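Local structure of putative oxidoreductase (Mycobacterium avium, 3QHA) at residues L73-V84 with V100-T111. The protein is a putative oxidoreductase, probably related to 3-hydroxyisobutyrate dehydrogenases, that is likely to bind NAD or NADP in its Rossmann domain. Sequence-based numbering, arbitrary orientation.
Sequences LIHITVLDDAQV and VIAIHSTISDTT
Both H75 and H104 hold CG anti to their own carbonyl carbon (chi1 -61° and -55°), a turn that sets the two imidazoles edge against edge, neither lying over the other, planes at 18°. H75 ND1 and H104 NE2 lie 2.7 Å apart in a hydrogen bond that either nitrogen could donate; a neutral imidazole offers one N-H donor and one acceptor nitrogen, so it can bond at both ends, and H104 ND1 hydrogen-bonds to the carbonyl oxygen of A129. Strands 73-76 and 100-103 pair in parallel, and the run of four backbone bonds, begun by I74 N to V100 O, ends just past the second strand, at H104 N to I76 O. Branched side chains fill the face carrying I74, I76, I101 and I103: I76 CD1 presses on I101 CG2 at a tight 3.5 Å, and V84 CG1 of the helix start rests on I103 CD1 at 3.6 Å. Past the strand ends, the short side chain of S105 puts its hydroxyl OG where it accepts from V78 N (3.1 Å), tying the two loops together. Farther on, D81 reaches the other helix start; a carboxylate oxygen can accept two donors, and OD1 takes S108 N (3.0 Å, nearly straight, syn lone pair) and T111 OG1 (2.6 Å). The two strands and helix 81-92 make up a beta-alpha-beta unit, as in a Rossmann fold: that helix covers the isoleucine face, helix 151-164 packs on L73 and A102, and strands 18-21 and 125-132 flank the pair.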
ATOM      1  N   LEU B  73     -13.693  26.930 -17.020  1.00 28.28           N
ATOM      2  CA  LEU B  73     -12.708  26.131 -16.291  1.00 27.15           C
ATOM      3  C   LEU B  73     -12.039  25.164 -17.257  1.00 26.57           C
ATOM      4  O   LEU B  73     -12.680  24.246 -17.770  1.00 26.58           O
ATOM      5  CB  LEU B  73     -13.379  25.372 -15.143  1.00 26.63           C
ATOM      6  CG  LEU B  73     -12.529  24.376 -14.342  1.00 25.69           C
ATOM      7  CD1 LEU B  73     -11.289  25.034 -13.749  1.00 25.43           C
ATOM      8  CD2 LEU B  73     -13.368  23.737 -13.251  1.00 24.50           C
ATOM      9  N   ILE B  74     -10.748  25.374 -17.490  1.00 26.19           N
ATOM     10  CA  ILE B  74     -10.012  24.661 -18.528  1.00 25.83           C
ATOM     11  C   ILE B  74      -9.005  23.718 -17.892  1.00 25.06           C
ATOM     12  O   ILE B  74      -8.101  24.155 -17.184  1.00 24.96           O
ATOM     13  CB  ILE B  74      -9.259  25.644 -19.446  1.00 26.43           C
ATOM     14  CG1 ILE B  74     -10.240  26.603 -20.123  1.00 27.11           C
ATOM     15  CG2 ILE B  74      -8.450  24.888 -20.495  1.00 26.10           C
ATOM     16  CD1 ILE B  74      -9.577  27.819 -20.722  1.00 27.99           C
ATOM     17  N   HIS B  75      -9.164  22.425 -18.161  1.00 24.54           N
ATOM     18  CA  HIS B  75      -8.297  21.396 -17.602  1.00 24.03           C
ATOM     19  C   HIS B  75      -7.182  21.043 -18.583  1.00 24.38           C
ATOM     20  O   HIS B  75      -7.429  20.897 -19.785  1.00 24.59           O
ATOM     21  CB  HIS B  75      -9.114  20.144 -17.290  1.00 23.70           C
ATOM     22  CG  HIS B  75     -10.202  20.363 -16.286  1.00 22.89           C
ATOM     23  ND1 HIS B  75      -9.989  20.280 -14.927  1.00 22.43           N
ATOM     24  CD2 HIS B  75     -11.518  20.642 -16.443  1.00 22.67           C
ATOM     25  CE1 HIS B  75     -11.124  20.508 -14.290  1.00 22.41           C
ATOM     26  NE2 HIS B  75     -12.067  20.732 -15.186  1.00 22.07           N
ATOM     27  N   ILE B  76      -5.959  20.898 -18.072  1.00 24.43           N
ATOM     28  CA  ILE B  76      -4.805  20.556 -18.908  1.00 24.84           C
ATOM     29  C   ILE B  76      -4.071  19.329 -18.365  1.00 24.91           C
ATOM     30  O   ILE B  76      -3.600  19.329 -17.226  1.00 24.66           O
ATOM     31  CB  ILE B  76      -3.809  21.733 -18.999  1.00 25.40           C
ATOM     32  CG1 ILE B  76      -4.460  22.942 -19.674  1.00 25.61           C
ATOM     33  CG2 ILE B  76      -2.554  21.323 -19.774  1.00 25.58           C
ATOM     34  CD1 ILE B  76      -3.613  24.195 -19.597  1.00 26.46           C
ATOM     35  N   THR B  77      -3.985  18.289 -19.193  1.00 25.27           N
ATOM     36  CA  THR B  77      -3.201  17.093 -18.893  1.00 25.52           C
ATOM     37  C   THR B  77      -2.374  16.733 -20.120  1.00 26.25           C
ATOM     38  O   THR B  77      -2.886  16.127 -21.060  1.00 26.24           O
ATOM     39  CB  THR B  77      -4.104  15.895 -18.522  1.00 25.27           C
ATOM     40  OG1 THR B  77      -4.930  16.240 -17.406  1.00 25.09           O
ATOM     41  CG2 THR B  77      -3.265  14.668 -18.169  1.00 25.45           C
ATOM     42  N   VAL B  78      -1.099  17.121 -20.109  1.00 26.98           N
ATOM     43  CA  VAL B  78      -0.189  16.863 -21.233  1.00 27.92           C
ATOM     44  C   VAL B  78       1.133  16.265 -20.724  1.00 28.68           C
ATOM     45  O   VAL B  78       1.240  15.913 -19.549  1.00 28.50           O
ATOM     46  CB  VAL B  78       0.039  18.146 -22.076  1.00 28.44           C
ATOM     47  CG1 VAL B  78      -1.251  18.548 -22.781  1.00 27.93           C
ATOM     48  CG2 VAL B  78       0.560  19.285 -21.205  1.00 28.17           C
ATOM     49  N   LEU B  79       2.128  16.142 -21.600  1.00 29.73           N
ATOM     50  CA  LEU B  79       3.305  15.316 -21.323  1.00 30.48           C
ATOM     51  C   LEU B  79       4.233  15.843 -20.228  1.00 31.05           C
ATOM     52  O   LEU B  79       4.647  15.083 -19.351  1.00 31.02           O
ATOM     53  CB  LEU B  79       4.118  15.110 -22.607  1.00 31.35           C
ATOM     54  N   ASP B  80       4.561  17.136 -20.285  1.00 31.71           N
ATOM     55  CA  ASP B  80       5.627  17.708 -19.449  1.00 32.34           C
ATOM     56  C   ASP B  80       5.472  19.224 -19.251  1.00 32.69           C
ATOM     57  O   ASP B  80       4.556  19.829 -19.811  1.00 32.35           O
ATOM     58  CB  ASP B  80       6.997  17.377 -20.068  1.00 33.35           C
ATOM     59  CG  ASP B  80       7.134  17.855 -21.519  1.00 33.96           C
ATOM     60  OD1 ASP B  80       6.527  18.880 -21.894  1.00 33.71           O
ATOM     61  OD2 ASP B  80       7.871  17.201 -22.288  1.00 34.78           O
ATOM     62  N   ASP B  81       6.362  19.826 -18.454  1.00 33.59           N
ATOM     63  CA  ASP B  81       6.330  21.279 -18.190  1.00 34.23           C
ATOM     64  C   ASP B  81       6.282  22.095 -19.466  1.00 34.78           C
ATOM     65  O   ASP B  81       5.412  22.952 -19.629  1.00 34.68           O
ATOM     66  CB  ASP B  81       7.570  21.746 -17.416  1.00 35.19           C
ATOM     67  CG  ASP B  81       7.538  21.351 -15.967  1.00 35.72           C
ATOM     68  OD1 ASP B  81       7.489  22.254 -15.103  1.00 36.62           O
ATOM     69  OD2 ASP B  81       7.564  20.133 -15.693  1.00 37.06           O
ATOM     70  N   ALA B  82       7.240  21.836 -20.352  1.00 35.67           N
ATOM     71  CA  ALA B  82       7.391  22.607 -21.585  1.00 36.51           C
ATOM     72  C   ALA B  82       6.065  22.728 -22.324  1.00 36.07           C
ATOM     73  O   ALA B  82       5.698  23.812 -22.772  1.00 36.49           O
ATOM     74  CB  ALA B  82       8.445  21.972 -22.484  1.00 37.31           C
ATOM     75  N   GLN B  83       5.347  21.613 -22.432  1.00 35.62           N
ATOM     76  CA  GLN B  83       4.048  21.587 -23.107  1.00 35.27           C
ATOM     77  C   GLN B  83       2.953  22.298 -22.308  1.00 34.68           C
ATOM     78  O   GLN B  83       2.081  22.940 -22.898  1.00 34.61           O
ATOM     79  CB  GLN B  83       3.629  20.146 -23.427  1.00 34.92           C
ATOM     80  CG  GLN B  83       4.273  19.593 -24.693  1.00 36.13           C
ATOM     81  CD  GLN B  83       3.979  18.116 -24.919  1.00 36.52           C
ATOM     82  OE1 GLN B  83       2.865  17.646 -24.679  1.00 36.31           O
ATOM     83  NE2 GLN B  83       4.981  17.379 -25.392  1.00 37.39           N
ATOM     84  N   VAL B  84       2.992  22.190 -20.980  1.00 34.30           N
ATOM     85  CA  VAL B  84       2.044  22.918 -20.133  1.00 33.96           C
ATOM     86  C   VAL B  84       2.213  24.422 -20.338  1.00 34.78           C
ATOM     87  O   VAL B  84       1.237  25.133 -20.574  1.00 34.63           O
ATOM     88  CB  VAL B  84       2.205  22.575 -18.632  1.00 33.59           C
ATOM     89  CG1 VAL B  84       1.388  23.535 -17.772  1.00 33.20           C
ATOM     90  CG2 VAL B  84       1.787  21.133 -18.365  1.00 32.93           C
ATOM     91  N   VAL B 100     -10.448  30.078 -15.148  1.00 30.93           N
ATOM     92  CA  VAL B 100      -9.559  29.246 -14.340  1.00 29.97           C
ATOM     93  C   VAL B 100      -8.914  28.166 -15.204  1.00 29.37           C
ATOM     94  O   VAL B 100      -9.587  27.521 -16.008  1.00 29.30           O
ATOM     95  CB  VAL B 100     -10.309  28.563 -13.180  1.00 29.54           C
ATOM     96  CG1 VAL B 100      -9.332  27.794 -12.296  1.00 28.64           C
ATOM     97  CG2 VAL B 100     -11.080  29.592 -12.356  1.00 29.89           C
ATOM     98  N   ILE B 101      -7.609  27.980 -15.033  1.00 28.99           N
ATOM     99  CA  ILE B 101      -6.877  26.914 -15.706  1.00 28.37           C
ATOM    100  C   ILE B 101      -6.356  25.943 -14.654  1.00 27.63           C
ATOM    101  O   ILE B 101      -5.612  26.344 -13.757  1.00 27.81           O
ATOM    102  CB  ILE B 101      -5.695  27.465 -16.523  1.00 28.86           C
ATOM    103  CG1 ILE B 101      -6.193  28.486 -17.551  1.00 29.56           C
ATOM    104  CG2 ILE B 101      -4.955  26.326 -17.220  1.00 28.67           C
ATOM    105  CD1 ILE B 101      -5.115  28.998 -18.484  1.00 30.28           C
ATOM    106  N   ALA B 102      -6.756  24.677 -14.768  1.00 26.81           N
ATOM    107  CA  ALA B 102      -6.336  23.628 -13.839  1.00 26.23           C
ATOM    108  C   ALA B 102      -5.342  22.679 -14.505  1.00 26.03           C
ATOM    109  O   ALA B 102      -5.671  22.031 -15.495  1.00 26.05           O
ATOM    110  CB  ALA B 102      -7.546  22.854 -13.338  1.00 25.68           C
ATOM    111  N   ILE B 103      -4.137  22.591 -13.949  1.00 26.10           N
ATOM    112  CA  ILE B 103      -3.087  21.721 -14.486  1.00 26.07           C
ATOM    113  C   ILE B 103      -3.012  20.413 -13.693  1.00 25.80           C
ATOM    114  O   ILE B 103      -2.775  20.424 -12.485  1.00 25.65           O
ATOM    115  CB  ILE B 103      -1.715  22.415 -14.454  1.00 26.57           C
ATOM    116  CG1 ILE B 103      -1.783  23.778 -15.151  1.00 27.14           C
ATOM    117  CG2 ILE B 103      -0.662  21.543 -15.128  1.00 26.54           C
ATOM    118  CD1 ILE B 103      -0.554  24.636 -14.934  1.00 27.77           C
ATOM    119  N   HIS B 104      -3.210  19.289 -14.382  1.00 25.84           N
ATOM    120  CA  HIS B 104      -3.268  17.973 -13.739  1.00 25.75           C
ATOM    121  C   HIS B 104      -2.042  17.091 -13.982  1.00 26.35           C
ATOM    122  O   HIS B 104      -1.824  16.123 -13.254  1.00 26.44           O
ATOM    123  CB  HIS B 104      -4.508  17.220 -14.210  1.00 25.56           C
ATOM    124  CG  HIS B 104      -5.786  17.967 -13.995  1.00 25.11           C
ATOM    125  ND1 HIS B 104      -6.268  18.270 -12.740  1.00 24.83           N
ATOM    126  CD2 HIS B 104      -6.686  18.463 -14.874  1.00 24.80           C
ATOM    127  CE1 HIS B 104      -7.408  18.926 -12.856  1.00 25.06           C
ATOM    128  NE2 HIS B 104      -7.684  19.057 -14.141  1.00 25.21           N
ATOM    129  N   SER B 105      -1.251  17.403 -15.004  1.00 27.13           N
ATOM    130  CA  SER B 105      -0.074  16.594 -15.326  1.00 27.81           C
ATOM    131  C   SER B 105       1.161  17.108 -14.595  1.00 28.71           C
ATOM    132  O   SER B 105       1.125  18.158 -13.949  1.00 28.80           O
ATOM    133  CB  SER B 105       0.165  16.573 -16.832  1.00 28.07           C
ATOM    134  OG  SER B 105       0.208  17.885 -17.362  1.00 27.86           O
ATOM    135  N   THR B 106       2.254  16.359 -14.703  1.00 29.72           N
ATOM    136  CA  THR B 106       3.456  16.650 -13.941  1.00 30.72           C
ATOM    137  C   THR B 106       4.087  17.987 -14.327  1.00 31.58           C
ATOM    138  O   THR B 106       4.333  18.262 -15.503  1.00 32.10           O
ATOM    139  CB  THR B 106       4.497  15.528 -14.084  1.00 31.26           C
ATOM    140  OG1 THR B 106       3.915  14.283 -13.670  1.00 31.61           O
ATOM    141  CG2 THR B 106       5.722  15.820 -13.226  1.00 31.82           C
ATOM    142  N   ILE B 107       4.319  18.811 -13.310  1.00 32.09           N
ATOM    143  CA  ILE B 107       5.065  20.056 -13.440  1.00 33.02           C
ATOM    144  C   ILE B 107       5.978  20.212 -12.220  1.00 33.87           C
ATOM    145  O   ILE B 107       5.778  19.552 -11.197  1.00 33.41           O
ATOM    146  CB  ILE B 107       4.127  21.285 -13.567  1.00 32.77           C
ATOM    147  CG1 ILE B 107       3.181  21.393 -12.359  1.00 32.19           C
ATOM    148  CG2 ILE B 107       3.334  21.211 -14.865  1.00 32.18           C
ATOM    149  CD1 ILE B 107       2.120  22.471 -12.501  1.00 31.94           C
ATOM    150  N   SER B 108       6.993  21.060 -12.344  1.00 35.34           N
ATOM    151  CA  SER B 108       7.809  21.458 -11.198  1.00 36.38           C
ATOM    152  C   SER B 108       6.949  22.374 -10.332  1.00 36.38           C
ATOM    153  O   SER B 108       6.013  22.992 -10.844  1.00 35.90           O
ATOM    154  CB  SER B 108       9.068  22.192 -11.666  1.00 37.59           C
ATOM    155  OG  SER B 108       8.738  23.437 -12.262  1.00 37.97           O
ATOM    156  N   ASP B 109       7.241  22.470  -9.035  1.00 37.02           N
ATOM    157  CA  ASP B 109       6.391  23.292  -8.156  1.00 37.09           C
ATOM    158  C   ASP B 109       6.525  24.799  -8.429  1.00 37.79           C
ATOM    159  O   ASP B 109       5.579  25.552  -8.195  1.00 37.65           O
ATOM    160  CB  ASP B 109       6.583  22.956  -6.663  1.00 37.31           C
ATOM    161  CG  ASP B 109       7.928  23.401  -6.113  1.00 38.87           C
ATOM    162  OD1 ASP B 109       7.955  23.934  -4.982  1.00 40.04           O
ATOM    163  OD2 ASP B 109       8.955  23.210  -6.797  1.00 40.22           O
ATOM    164  N   THR B 110       7.674  25.233  -8.946  1.00 38.79           N
ATOM    165  CA  THR B 110       7.850  26.637  -9.332  1.00 39.57           C
ATOM    166  C   THR B 110       7.104  27.003 -10.623  1.00 39.19           C
ATOM    167  O   THR B 110       6.799  28.172 -10.844  1.00 39.49           O
ATOM    168  CB  THR B 110       9.341  27.022  -9.463  1.00 40.92           C
ATOM    169  OG1 THR B 110      10.069  25.946 -10.064  1.00 41.31           O
ATOM    170  CG2 THR B 110       9.937  27.329  -8.093  1.00 41.56           C
ATOM    171  N   THR B 111       6.800  26.013 -11.463  1.00 38.53           N
ATOM    172  CA  THR B 111       6.066  26.261 -12.709  1.00 38.21           C
ATOM    173  C   THR B 111       4.675  26.829 -12.440  1.00 37.78           C
ATOM    174  O   THR B 111       4.246  27.768 -13.110  1.00 37.91           O
ATOM    175  CB  THR B 111       5.929  24.977 -13.560  1.00 37.60           C
ATOM    176  OG1 THR B 111       7.216  24.596 -14.056  1.00 38.11           O
ATOM    177  CG2 THR B 111       4.988  25.198 -14.736  1.00 36.98           C
TER